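Local coordinates for mandelate racemase/muconate lactonizing enzyme (Roseovarius nubinhibens, PDB 2QDD), which is of unknown specific function but belongs to the enolase superfamily, binds magnesium and probably catalyses a reaction of the mandelate racemase/muconate lactonizing enzyme type, at residues E44-W49 / G116-L121; I71-P76 / L95-H100; H164-G169 / V193-N198; T299-T304 / P351-I356. All coordinates share one frame; numbering follows the deposited sequence.

Overall arrangement
Interactions 1 and 2 lie in the N-terminal domain, interaction 3 in the barrel domain, and interaction 4 joins a barrel helix to a late loop. Interaction 1 is a surface contact: one side-chain hydrogen bond, a water and a little valine packing. Interaction 2 is partly buried and purely apolar across its segments. Interaction 3 is buried: parallel strands share backbone hydrogen bonds and a salt bridge beside the magnesium site. Interaction 4 is also buried but made mostly of methyl contacts. Interactions 1 and 4 touch through a probable hydrogen bond, Leu121 O to Gly352 N at 2.8 Å. Helix 101-119 supplies part of interaction 1 and packs on interactions 2 and 4. Interaction 3 stands apart.

Interaction 1 (E44-W49 / G116-L121); sequences EGVTGW and GQVAGL
In the enolase-type N-terminal domain, strand 47-52, outermost in the antiparallel sheet of this chain, meets the last turn of helix 101-119, with Val46 and Thr47 against Gln117. The amide of Gln117 is the polar link. Its NE2 donates to Thr47 O at 3.0 Å, with an N-H...O angle of 156°. The acceptor lies close to the amide plane, but the donor is tilted from the carbonyl plane of Thr47. The other end of the same amide is used as well: a water donates to Gln117 OE1 and accepts from Thr47 N. Gln117 therefore grips both backbone polar atoms of Thr47, one directly and one through water, which should hold its amide against flipping. Asp113 accepts a weak bond from NE2. The hydroxyl of Thr47 is bonded to Asp41.

Val46 packs alongside. Its CG2, anti to the backbone N, lies 3.8 Å from Gln117 CB, and the two side chains run past each other in opposite directions. Beyond Val118 the helix ends in a Schellman motif, with Leu121 N bonded to Gly116 O at 2.8 Å and Gly120 at positive phi. The apolar margin is a single methyl pair, Val46 CG1 to Val118 CG2 at 4.1 Å.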
loop_
_atom_site.group_PDB
_atom_site.type_symbol
_atom_site.label_atom_id
_atom_site.label_comp_id
_atom_site.label_asym_id
_atom_site.label_seq_id
_atom_site.Cartn_x
_atom_site.Cartn_y
_atom_site.Cartn_z
ATOM N N GLU A 44 -14.777 -16.658 51.554
ATOM C CA GLU A 44 -16.068 -17.331 51.661
ATOM C C GLU A 44 -15.987 -18.820 51.331
ATOM O O GLU A 44 -17.010 -19.484 51.145
ATOM C CB GLU A 44 -17.108 -16.632 50.783
ATOM C CG GLU A 44 -17.904 -15.560 51.515
ATOM C CD GLU A 44 -18.309 -14.410 50.613
ATOM O OE1 GLU A 44 -17.756 -13.299 50.778
ATOM O OE2 GLU A 44 -19.180 -14.616 49.740
ATOM N N GLY A 45 -14.765 -19.342 51.259
ATOM C CA GLY A 45 -14.538 -20.780 51.132
ATOM C C GLY A 45 -14.744 -21.359 49.741
ATOM O O GLY A 45 -14.714 -22.580 49.562
ATOM N N VAL A 46 -14.948 -20.491 48.752
ATOM C CA VAL A 46 -14.892 -20.915 47.355
ATOM C C VAL A 46 -13.470 -20.841 46.797
ATOM O O VAL A 46 -12.789 -19.815 46.895
ATOM C CB VAL A 46 -15.983 -20.233 46.453
ATOM C CG1 VAL A 46 -16.103 -18.743 46.732
ATOM C CG2 VAL A 46 -15.755 -20.511 44.969
ATOM N N THR A 47 -13.036 -21.966 46.238
ATOM C CA THR A 47 -11.645 -22.236 45.925
ATOM C C THR A 47 -11.540 -22.588 44.431
ATOM O O THR A 47 -12.327 -23.391 43.920
ATOM C CB THR A 47 -11.128 -23.397 46.824
ATOM O OG1 THR A 47 -10.933 -22.912 48.163
ATOM C CG2 THR A 47 -9.832 -24.000 46.304
ATOM N N GLY A 48 -10.583 -21.968 43.737
ATOM C CA GLY A 48 -10.332 -22.260 42.320
ATOM C C GLY A 48 -8.955 -22.842 42.077
ATOM O O GLY A 48 -8.013 -22.552 42.814
ATOM N N TRP A 49 -8.842 -23.671 41.043
ATOM C CA TRP A 49 -7.553 -24.215 40.627
ATOM C C TRP A 49 -7.160 -23.812 39.209
ATOM O O TRP A 49 -8.001 -23.778 38.307
ATOM C CB TRP A 49 -7.542 -25.734 40.762
ATOM C CG TRP A 49 -7.582 -26.206 42.186
ATOM C CD1 TRP A 49 -8.690 -26.318 42.983
ATOM C CD2 TRP A 49 -6.470 -26.636 42.982
ATOM N NE1 TRP A 49 -8.334 -26.791 44.222
ATOM C CE2 TRP A 49 -6.979 -26.998 44.248
ATOM C CE3 TRP A 49 -5.095 -26.760 42.745
ATOM C CZ2 TRP A 49 -6.161 -27.477 45.277
ATOM C CZ3 TRP A 49 -4.280 -27.233 43.771
ATOM C CH2 TRP A 49 -4.818 -27.585 45.020
ATOM N N GLY A 116 -17.313 -19.387 38.074
ATOM C CA GLY A 116 -18.232 -20.451 37.700
ATOM C C GLY A 116 -18.974 -21.088 38.865
ATOM O O GLY A 116 -20.167 -21.369 38.758
ATOM N N GLN A 117 -18.265 -21.306 39.972
ATOM C CA GLN A 117 -18.854 -21.851 41.200
ATOM C C GLN A 117 -19.821 -20.881 41.867
ATOM O O GLN A 117 -20.889 -21.285 42.324
ATOM C CB GLN A 117 -17.760 -22.252 42.183
ATOM C CG GLN A 117 -16.978 -23.484 41.768
ATOM C CD GLN A 117 -15.760 -23.716 42.638
ATOM O OE1 GLN A 117 -15.876 -23.925 43.845
ATOM N NE2 GLN A 117 -14.582 -23.680 42.027
ATOM N N VAL A 118 -19.437 -19.605 41.905
ATOM C CA VAL A 118 -20.260 -18.518 42.447
ATOM C C VAL A 118 -21.561 -18.316 41.649
ATOM O O VAL A 118 -22.626 -18.074 42.231
ATOM C CB VAL A 118 -19.420 -17.203 42.551
ATOM C CG1 VAL A 118 -20.287 -15.949 42.536
ATOM C CG2 VAL A 118 -18.535 -17.234 43.795
ATOM N N ALA A 119 -21.469 -18.446 40.327
ATOM C CA ALA A 119 -22.621 -18.316 39.434
ATOM C C ALA A 119 -23.407 -19.618 39.274
ATOM O O ALA A 119 -24.551 -19.603 38.821
ATOM C CB ALA A 119 -22.171 -17.809 38.068
ATOM N N GLY A 120 -22.784 -20.740 39.627
ATOM C CA GLY A 120 -23.383 -22.061 39.433
ATOM C C GLY A 120 -23.400 -22.515 37.985
ATOM O O GLY A 120 -24.288 -23.265 37.577
ATOM N N LEU A 121 -22.420 -22.061 37.204
ATOM C CA LEU A 121 -22.375 -22.347 35.764
ATOM C C LEU A 121 -21.054 -22.982 35.353
ATOM O O LEU A 121 -20.001 -22.609 35.863
ATOM C CB LEU A 121 -22.635 -21.082 34.937
ATOM C CG LEU A 121 -23.931 -20.307 35.197
ATOM C CD1 LEU A 121 -23.868 -18.953 34.541
ATOM C CD2 LEU A 121 -25.160 -21.077 34.731
HETATM O O HOH W 1 -14.757 -24.383 46.333
#

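Interaction 2 (I71-P76 / L95-H100); sequences IATLAP and LQLPGH
Leu74 and Leu97 meet with their side chains at about a right angle. Leu74 leaves helix 64-78 with CG anti to its carbonyl carbon (chi1 -79°), which carries its methyls to the chain leaving helix 86-96. Its CD2 lies 4.0 Å from Leu97 CB, while Leu74 CD1 meets Leu97 CD2 at 4.2 Å. The same CD2 also touches Gln96 CB at 3.8 Å, where the two side chains cross obliquely. Gln96 bends at chi2, and its amide leads away from the helix opposite. Only its aliphatic base joins the packing. Thr73 adds a looser touch, CG2 to Leu97 CD1 at 4.4 Å, and its hydroxyl is bonded to His63 of a neighbouring subunit. Replacing Leu74 by an alanine would probably open a gap beside Leu97 CB and Gln96 CB and take away packing against Val103 and Ile107 of helix 101-119.

After Leu97 the chain turns toward His100, the N-cap residue of that helix. His100 ND1 donates to Pro98 O at 2.9 Å. This is apolar packing of a helix against the end of another and the loop that follows it, in the helical part of the enolase-type N-terminal domain, next to a subunit interface.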
loop_
_atom_site.group_PDB
_atom_site.type_symbol
_atom_site.label_atom_id
_atom_site.label_comp_id
_atom_site.label_asym_id
_atom_site.label_seq_id
_atom_site.Cartn_x
_atom_site.Cartn_y
_atom_site.Cartn_z
ATOM N N ILE A 71 4.615 -15.864 39.968
ATOM C CA ILE A 71 3.548 -15.915 40.987
ATOM C C ILE A 71 3.945 -15.214 42.304
ATOM O O ILE A 71 3.165 -14.424 42.839
ATOM C CB ILE A 71 3.029 -17.355 41.239
ATOM C CG1 ILE A 71 2.370 -17.915 39.971
ATOM C CG2 ILE A 71 2.002 -17.376 42.389
ATOM C CD1 ILE A 71 2.155 -19.425 39.983
ATOM N N ALA A 72 5.165 -15.478 42.779
ATOM C CA ALA A 72 5.774 -14.759 43.909
ATOM C C ALA A 72 5.677 -13.237 43.801
ATOM O O ALA A 72 5.237 -12.573 44.742
ATOM C CB ALA A 72 7.248 -15.188 44.092
ATOM N N THR A 73 6.089 -12.703 42.652
ATOM C CA THR A 73 6.015 -11.272 42.360
ATOM C C THR A 73 4.578 -10.744 42.348
ATOM O O THR A 73 4.301 -9.664 42.885
ATOM C CB THR A 73 6.734 -10.956 41.035
ATOM O OG1 THR A 73 8.144 -11.093 41.227
ATOM C CG2 THR A 73 6.439 -9.544 40.548
ATOM N N LEU A 74 3.665 -11.518 41.765
ATOM C CA LEU A 74 2.270 -11.091 41.639
ATOM C C LEU A 74 1.437 -11.237 42.909
ATOM O O LEU A 74 0.542 -10.423 43.149
ATOM C CB LEU A 74 1.582 -11.780 40.462
ATOM C CG LEU A 74 1.883 -11.206 39.076
ATOM C CD1 LEU A 74 1.380 -12.164 38.012
ATOM C CD2 LEU A 74 1.243 -9.837 38.904
ATOM N N ALA A 75 1.742 -12.262 43.707
ATOM C CA ALA A 75 0.983 -12.612 44.931
ATOM C C ALA A 75 0.538 -11.495 45.896
ATOM O O ALA A 75 -0.646 -11.450 46.243
ATOM C CB ALA A 75 1.641 -13.768 45.691
ATOM N N PRO A 76 1.459 -10.584 46.314
ATOM C CA PRO A 76 1.016 -9.445 47.149
ATOM C C PRO A 76 -0.093 -8.577 46.544
ATOM O O PRO A 76 -0.842 -7.927 47.282
ATOM C CB PRO A 76 2.293 -8.606 47.313
ATOM C CG PRO A 76 3.401 -9.562 47.121
ATOM C CD PRO A 76 2.920 -10.537 46.091
ATOM N N LEU A 95 -0.446 -4.697 34.908
ATOM C CA LEU A 95 0.162 -3.535 35.555
ATOM C C LEU A 95 1.397 -3.922 36.367
ATOM O O LEU A 95 2.409 -3.216 36.350
ATOM C CB LEU A 95 -0.859 -2.859 36.476
ATOM C CG LEU A 95 -1.077 -1.356 36.337
ATOM C CD1 LEU A 95 -2.512 -0.998 36.710
ATOM C CD2 LEU A 95 -0.085 -0.585 37.196
ATOM N N GLN A 96 1.308 -5.047 37.075
ATOM C CA GLN A 96 2.291 -5.384 38.097
ATOM C C GLN A 96 3.412 -6.254 37.557
ATOM O O GLN A 96 4.502 -6.292 38.125
ATOM C CB GLN A 96 1.627 -6.050 39.309
ATOM C CG GLN A 96 0.689 -5.136 40.124
ATOM C CD GLN A 96 1.362 -3.883 40.683
ATOM O OE1 GLN A 96 2.566 -3.860 40.943
ATOM N NE2 GLN A 96 0.575 -2.836 40.874
ATOM N N LEU A 97 3.140 -6.953 36.460
ATOM C CA LEU A 97 4.164 -7.706 35.754
ATOM C C LEU A 97 3.821 -7.770 34.263
ATOM O O LEU A 97 3.070 -8.639 33.849
ATOM C CB LEU A 97 4.293 -9.114 36.355
ATOM C CG LEU A 97 5.354 -10.064 35.796
ATOM C CD1 LEU A 97 6.757 -9.582 36.123
ATOM C CD2 LEU A 97 5.123 -11.466 36.317
ATOM N N PRO A 98 4.359 -6.834 33.454
ATOM C CA PRO A 98 4.162 -6.913 32.001
ATOM C C PRO A 98 4.681 -8.216 31.380
ATOM O O PRO A 98 5.585 -8.849 31.936
ATOM C CB PRO A 98 4.942 -5.704 31.469
ATOM C CG PRO A 98 5.052 -4.765 32.640
ATOM C CD PRO A 98 5.143 -5.646 33.843
ATOM N N GLY A 99 4.089 -8.617 30.254
ATOM C CA GLY A 99 4.406 -9.897 29.604
ATOM C C GLY A 99 4.079 -11.090 30.485
ATOM O O GLY A 99 3.054 -11.098 31.167
ATOM N N HIS A 100 4.965 -12.082 30.472
ATOM C CA HIS A 100 4.866 -13.301 31.274
ATOM C C HIS A 100 3.472 -13.906 31.245
ATOM O O HIS A 100 2.860 -14.130 32.293
ATOM C CB HIS A 100 5.315 -13.048 32.717
ATOM C CG HIS A 100 6.726 -12.571 32.834
ATOM N ND1 HIS A 100 7.065 -11.235 32.789
ATOM C CD2 HIS A 100 7.886 -13.251 32.991
ATOM C CE1 HIS A 100 8.374 -11.113 32.914
ATOM N NE2 HIS A 100 8.895 -12.321 33.037
#

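Interaction 3 (H164-G169 / V193-N198); sequences HSAKIG and VTFDVN
Lys167 NZ and Asp196 OD2 form a salt bridge of 2.9 Å between neighbouring strands, at the magnesium site. The ammonium group meets the anti lone pair of OD2, away from the other carboxylate oxygen. The two side chains run side by side and point the same way. Lys167 bends at chi2 (-84°), which brings NZ back beside the carboxylate of Asp196. Ser165 OG is a weak second partner of NZ at 3.4 Å. The other oxygen, Asp196 OD1, accepts from Asn198 N in an Asx turn, from above the carboxylate plane. Glu220 OE2 lies close to OD1; these like charges would probably be bridged by the metal when bound. Asp196, Glu220, Asp243 and Glu244 are the magnesium-binding residues; the ion is absent from this chain. A leucine in place of Asp196 would probably leave Lys167 NZ without its charged mate, undo the Asx turn and remove a magnesium ligand.

Four backbone bonds join the parallel strands. Thr194 N donates to His164 O at 2.8 Å, Ala166 N to Thr194 O, Asp196 N to Ala166 O and Ile168 N to Asp196 O. On the face away from the metal site, Ala166 CB touches Phe195 CD2 at 3.9 Å, approaching the ring obliquely. Ile168 CD1 reaches Phe195 CB at 3.9 Å and Val197 CG2 at 4.1 Å.

The two strands and helix 173-185 between them form a beta-alpha-beta unit of the barrel domain. The helix packs on Ile168, Val193 and Phe195, while strands 135-141 and 218-220 flank the pair.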
loop_
_atom_site.group_PDB
_atom_site.type_symbol
_atom_site.label_atom_id
_atom_site.label_comp_id
_atom_site.label_asym_id
_atom_site.label_seq_id
_atom_site.Cartn_x
_atom_site.Cartn_y
_atom_site.Cartn_z
ATOM N N HIS A 164 -5.460 -35.779 12.219
ATOM C CA HIS A 164 -4.083 -36.194 12.443
ATOM C C HIS A 164 -3.129 -35.021 12.248
ATOM O O HIS A 164 -3.183 -34.321 11.236
ATOM C CB HIS A 164 -3.705 -37.351 11.507
ATOM C CG HIS A 164 -4.704 -38.466 11.495
ATOM N ND1 HIS A 164 -4.848 -39.348 12.543
ATOM C CD2 HIS A 164 -5.627 -38.826 10.572
ATOM C CE1 HIS A 164 -5.808 -40.210 12.262
ATOM N NE2 HIS A 164 -6.296 -39.916 11.072
ATOM N N SER A 165 -2.265 -34.813 13.236
ATOM C CA SER A 165 -1.168 -33.870 13.126
ATOM C C SER A 165 0.100 -34.627 12.746
ATOM O O SER A 165 0.725 -35.266 13.592
ATOM C CB SER A 165 -0.978 -33.131 14.454
ATOM O OG SER A 165 -0.301 -31.906 14.263
ATOM N N ALA A 166 0.461 -34.561 11.467
ATOM C CA ALA A 166 1.689 -35.168 10.969
ATOM C C ALA A 166 2.871 -34.217 11.127
ATOM O O ALA A 166 2.868 -33.108 10.590
ATOM C CB ALA A 166 1.522 -35.581 9.517
ATOM N N LYS A 167 3.877 -34.657 11.872
ATOM C CA LYS A 167 5.019 -33.811 12.211
ATOM C C LYS A 167 6.114 -33.949 11.153
ATOM O O LYS A 167 6.738 -35.004 11.024
ATOM C CB LYS A 167 5.558 -34.154 13.603
ATOM C CG LYS A 167 4.496 -34.330 14.675
ATOM C CD LYS A 167 4.076 -33.008 15.290
ATOM C CE LYS A 167 2.745 -33.149 16.021
ATOM N NZ LYS A 167 2.266 -31.840 16.549
ATOM N N ILE A 168 6.321 -32.882 10.386
ATOM C CA ILE A 168 7.353 -32.844 9.349
ATOM C C ILE A 168 8.334 -31.705 9.632
ATOM O O ILE A 168 8.248 -31.056 10.678
ATOM C CB ILE A 168 6.746 -32.704 7.930
ATOM C CG1 ILE A 168 5.872 -31.450 7.834
ATOM C CG2 ILE A 168 5.961 -33.963 7.545
ATOM C CD1 ILE A 168 5.682 -30.947 6.435
ATOM N N GLY A 169 9.266 -31.470 8.710
ATOM C CA GLY A 169 10.253 -30.401 8.862
ATOM C C GLY A 169 11.682 -30.905 8.944
ATOM O O GLY A 169 11.929 -32.114 8.937
ATOM N N VAL A 193 -5.646 -34.412 7.655
ATOM C CA VAL A 193 -4.300 -34.080 8.131
ATOM C C VAL A 193 -4.009 -32.585 8.244
ATOM O O VAL A 193 -4.437 -31.785 7.410
ATOM C CB VAL A 193 -3.165 -34.768 7.328
ATOM C CG1 VAL A 193 -3.028 -36.218 7.737
ATOM C CG2 VAL A 193 -3.368 -34.629 5.828
ATOM N N THR A 194 -3.279 -32.235 9.298
ATOM C CA THR A 194 -2.500 -31.009 9.368
ATOM C C THR A 194 -1.021 -31.400 9.337
ATOM O O THR A 194 -0.593 -32.264 10.100
ATOM C CB THR A 194 -2.825 -30.231 10.679
ATOM O OG1 THR A 194 -4.213 -29.874 10.690
ATOM C CG2 THR A 194 -1.983 -28.959 10.815
ATOM N N PHE A 195 -0.250 -30.776 8.449
ATOM C CA PHE A 195 1.204 -30.916 8.469
ATOM C C PHE A 195 1.838 -29.853 9.340
ATOM O O PHE A 195 1.844 -28.671 8.989
ATOM C CB PHE A 195 1.789 -30.890 7.056
ATOM C CG PHE A 195 1.351 -32.044 6.206
ATOM C CD1 PHE A 195 0.332 -31.887 5.280
ATOM C CD2 PHE A 195 1.944 -33.293 6.348
ATOM C CE1 PHE A 195 -0.088 -32.953 4.495
ATOM C CE2 PHE A 195 1.534 -34.367 5.570
ATOM C CZ PHE A 195 0.513 -34.199 4.640
ATOM N N ASP A 196 2.361 -30.293 10.485
ATOM C CA ASP A 196 2.938 -29.410 11.495
ATOM C C ASP A 196 4.462 -29.384 11.372
ATOM O O ASP A 196 5.145 -30.391 11.583
ATOM C CB ASP A 196 2.498 -29.842 12.899
ATOM C CG ASP A 196 3.037 -28.936 14.004
ATOM O OD1 ASP A 196 3.455 -27.784 13.731
ATOM O OD2 ASP A 196 3.032 -29.384 15.171
ATOM N N VAL A 197 4.970 -28.208 11.030
ATOM C CA VAL A 197 6.354 -28.017 10.619
ATOM C C VAL A 197 7.138 -27.598 11.855
ATOM O O VAL A 197 8.352 -27.823 11.939
ATOM C CB VAL A 197 6.434 -26.921 9.520
ATOM C CG1 VAL A 197 7.854 -26.659 9.084
ATOM C CG2 VAL A 197 5.575 -27.304 8.319
ATOM N N ASN A 198 6.398 -27.033 12.815
ATOM C CA ASN A 198 6.934 -26.388 14.013
ATOM C C ASN A 198 8.187 -25.566 13.812
ATOM O O ASN A 198 9.241 -25.805 14.416
ATOM C CB ASN A 198 7.050 -27.345 15.196
ATOM C CG ASN A 198 6.402 -26.785 16.449
ATOM O OD1 ASN A 198 5.514 -27.413 17.033
ATOM N ND2 ASN A 198 6.837 -25.591 16.868
#

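Interaction 4 (T299-T304 / P351-I356); sequences TALADT and PGLGVI
The first turns of helix 300-311 face an irregular loop, with Leu301 opposite Val355 (CA atoms 6.6 Å apart) and Thr304 opposite Leu353. The helix belongs to the enolase-type barrel domain; the loop comes after the barrel strands and leads on toward strand 367-370 of the antiparallel sheet. The contact across them is apolar, without a hydrogen bond.

Leu301 is central. Its CG is anti to the backbone N (chi1 -174°), and from there CD1 reaches toward the loop. This one methyl meets two residues: Leu353 CD2 at 3.6 Å and Val355 CG2 at 3.7 Å. The Leu301 and Leu353 side chains cross at about a right angle, meeting through one terminal methyl of each. Met109 of helix 101-119 packs on both leucines, bringing the N-terminal domain to the same cluster.

One helical turn on, Thr304 turns its methyl to the loop and its hydroxyl back to its own helix. The hydroxyl lies very close to Ala300 O and is also bonded to Ala338 N. Gly352 and Gly354, on either side of Leu353 in the chain, have positive phi. Leu353 O accepts from His308 of the helix and Leu353 N donates to Asp113.

The helix start is capped by Thr299, whose OG1 accepts from Leu301 N at 3.1 Å with an N-H...O angle of 160°. Glu51 and Tyr37 also bond to this hydroxyl. At the other end of the contact, Thr304 CG2 touches both Leu353 O at 3.7 Å and Val355 CG1 at 3.9 Å.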
loop_
_atom_site.group_PDB
_atom_site.type_symbol
_atom_site.label_atom_id
_atom_site.label_comp_id
_atom_site.label_asym_id
_atom_site.label_seq_id
_atom_site.Cartn_x
_atom_site.Cartn_y
_atom_site.Cartn_z
ATOM N N THR A 299 -1.479 -31.490 32.473
ATOM C CA THR A 299 -2.453 -32.468 32.930
ATOM C C THR A 299 -3.835 -32.150 32.380
ATOM O O THR A 299 -4.031 -31.131 31.707
ATOM C CB THR A 299 -2.531 -32.542 34.474
ATOM O OG1 THR A 299 -3.239 -31.403 34.979
ATOM C CG2 THR A 299 -1.149 -32.605 35.104
ATOM N N ALA A 300 -4.792 -33.021 32.704
ATOM C CA ALA A 300 -6.195 -32.839 32.343
ATOM C C ALA A 300 -6.837 -31.588 32.947
ATOM O O ALA A 300 -7.944 -31.224 32.565
ATOM C CB ALA A 300 -7.002 -34.093 32.698
ATOM N N LEU A 301 -6.142 -30.930 33.876
ATOM C CA LEU A 301 -6.609 -29.670 34.446
ATOM C C LEU A 301 -6.546 -28.508 33.432
ATOM O O LEU A 301 -7.567 -27.873 33.153
ATOM C CB LEU A 301 -5.862 -29.340 35.751
ATOM C CG LEU A 301 -6.302 -28.117 36.572
ATOM C CD1 LEU A 301 -7.770 -28.124 36.857
ATOM C CD2 LEU A 301 -5.551 -27.966 37.865
ATOM N N ALA A 302 -5.359 -28.256 32.880
ATOM C CA ALA A 302 -5.187 -27.349 31.734
ATOM C C ALA A 302 -5.982 -27.758 30.485
ATOM O O ALA A 302 -6.573 -26.904 29.823
ATOM C CB ALA A 302 -3.702 -27.196 31.392
ATOM N N ASP A 303 -5.996 -29.057 30.180
ATOM C CA ASP A 303 -6.734 -29.607 29.037
ATOM C C ASP A 303 -8.235 -29.340 29.090
ATOM O O ASP A 303 -8.850 -29.090 28.056
ATOM C CB ASP A 303 -6.495 -31.107 28.918
ATOM C CG ASP A 303 -5.104 -31.437 28.432
ATOM O OD1 ASP A 303 -4.507 -30.610 27.707
ATOM O OD2 ASP A 303 -4.604 -32.532 28.774
ATOM N N THR A 304 -8.802 -29.381 30.297
ATOM C CA THR A 304 -10.229 -29.134 30.531
ATOM C C THR A 304 -10.580 -27.669 30.364
ATOM O O THR A 304 -11.613 -27.344 29.774
ATOM C CB THR A 304 -10.651 -29.619 31.937
ATOM O OG1 THR A 304 -10.353 -31.013 32.052
ATOM C CG2 THR A 304 -12.131 -29.412 32.189
ATOM N N PRO A 351 -20.535 -26.686 37.875
ATOM C CA PRO A 351 -20.132 -25.282 38.043
ATOM C C PRO A 351 -18.619 -25.046 38.076
ATOM O O PRO A 351 -17.868 -25.839 38.651
ATOM C CB PRO A 351 -20.752 -24.903 39.384
ATOM C CG PRO A 351 -21.954 -25.761 39.480
ATOM C CD PRO A 351 -21.552 -27.073 38.872
ATOM N N GLY A 352 -18.188 -23.961 37.442
ATOM C CA GLY A 352 -16.769 -23.674 37.280
ATOM C C GLY A 352 -16.084 -24.596 36.299
ATOM O O GLY A 352 -16.625 -24.924 35.237
ATOM N N LEU A 353 -14.883 -25.011 36.675
ATOM C CA LEU A 353 -14.000 -25.779 35.810
ATOM C C LEU A 353 -14.382 -27.252 35.813
ATOM O O LEU A 353 -14.215 -27.945 34.804
ATOM C CB LEU A 353 -12.564 -25.603 36.299
ATOM C CG LEU A 353 -11.331 -26.066 35.532
ATOM C CD1 LEU A 353 -11.310 -25.534 34.131
ATOM C CD2 LEU A 353 -10.146 -25.529 36.285
ATOM N N GLY A 354 -14.897 -27.714 36.957
ATOM C CA GLY A 354 -15.362 -29.089 37.126
ATOM C C GLY A 354 -14.237 -30.098 37.247
ATOM O O GLY A 354 -14.399 -31.268 36.885
ATOM N N VAL A 355 -13.082 -29.642 37.730
ATOM C CA VAL A 355 -12.023 -30.547 38.174
ATOM C C VAL A 355 -11.372 -30.051 39.465
ATOM O O VAL A 355 -10.891 -28.923 39.530
ATOM C CB VAL A 355 -11.000 -30.934 37.034
ATOM C CG1 VAL A 355 -10.953 -29.901 35.919
ATOM C CG2 VAL A 355 -9.608 -31.243 37.579
ATOM N N ILE A 356 -11.407 -30.901 40.496
ATOM C CA ILE A 356 -10.890 -30.574 41.831
ATOM C C ILE A 356 -9.727 -31.512 42.168
ATOM O O ILE A 356 -9.942 -32.698 42.428
ATOM C CB ILE A 356 -11.990 -30.687 42.925
ATOM C CG1 ILE A 356 -13.202 -29.811 42.579
ATOM C CG2 ILE A 356 -11.437 -30.297 44.294
ATOM C CD1 ILE A 356 -14.541 -30.416 42.975
#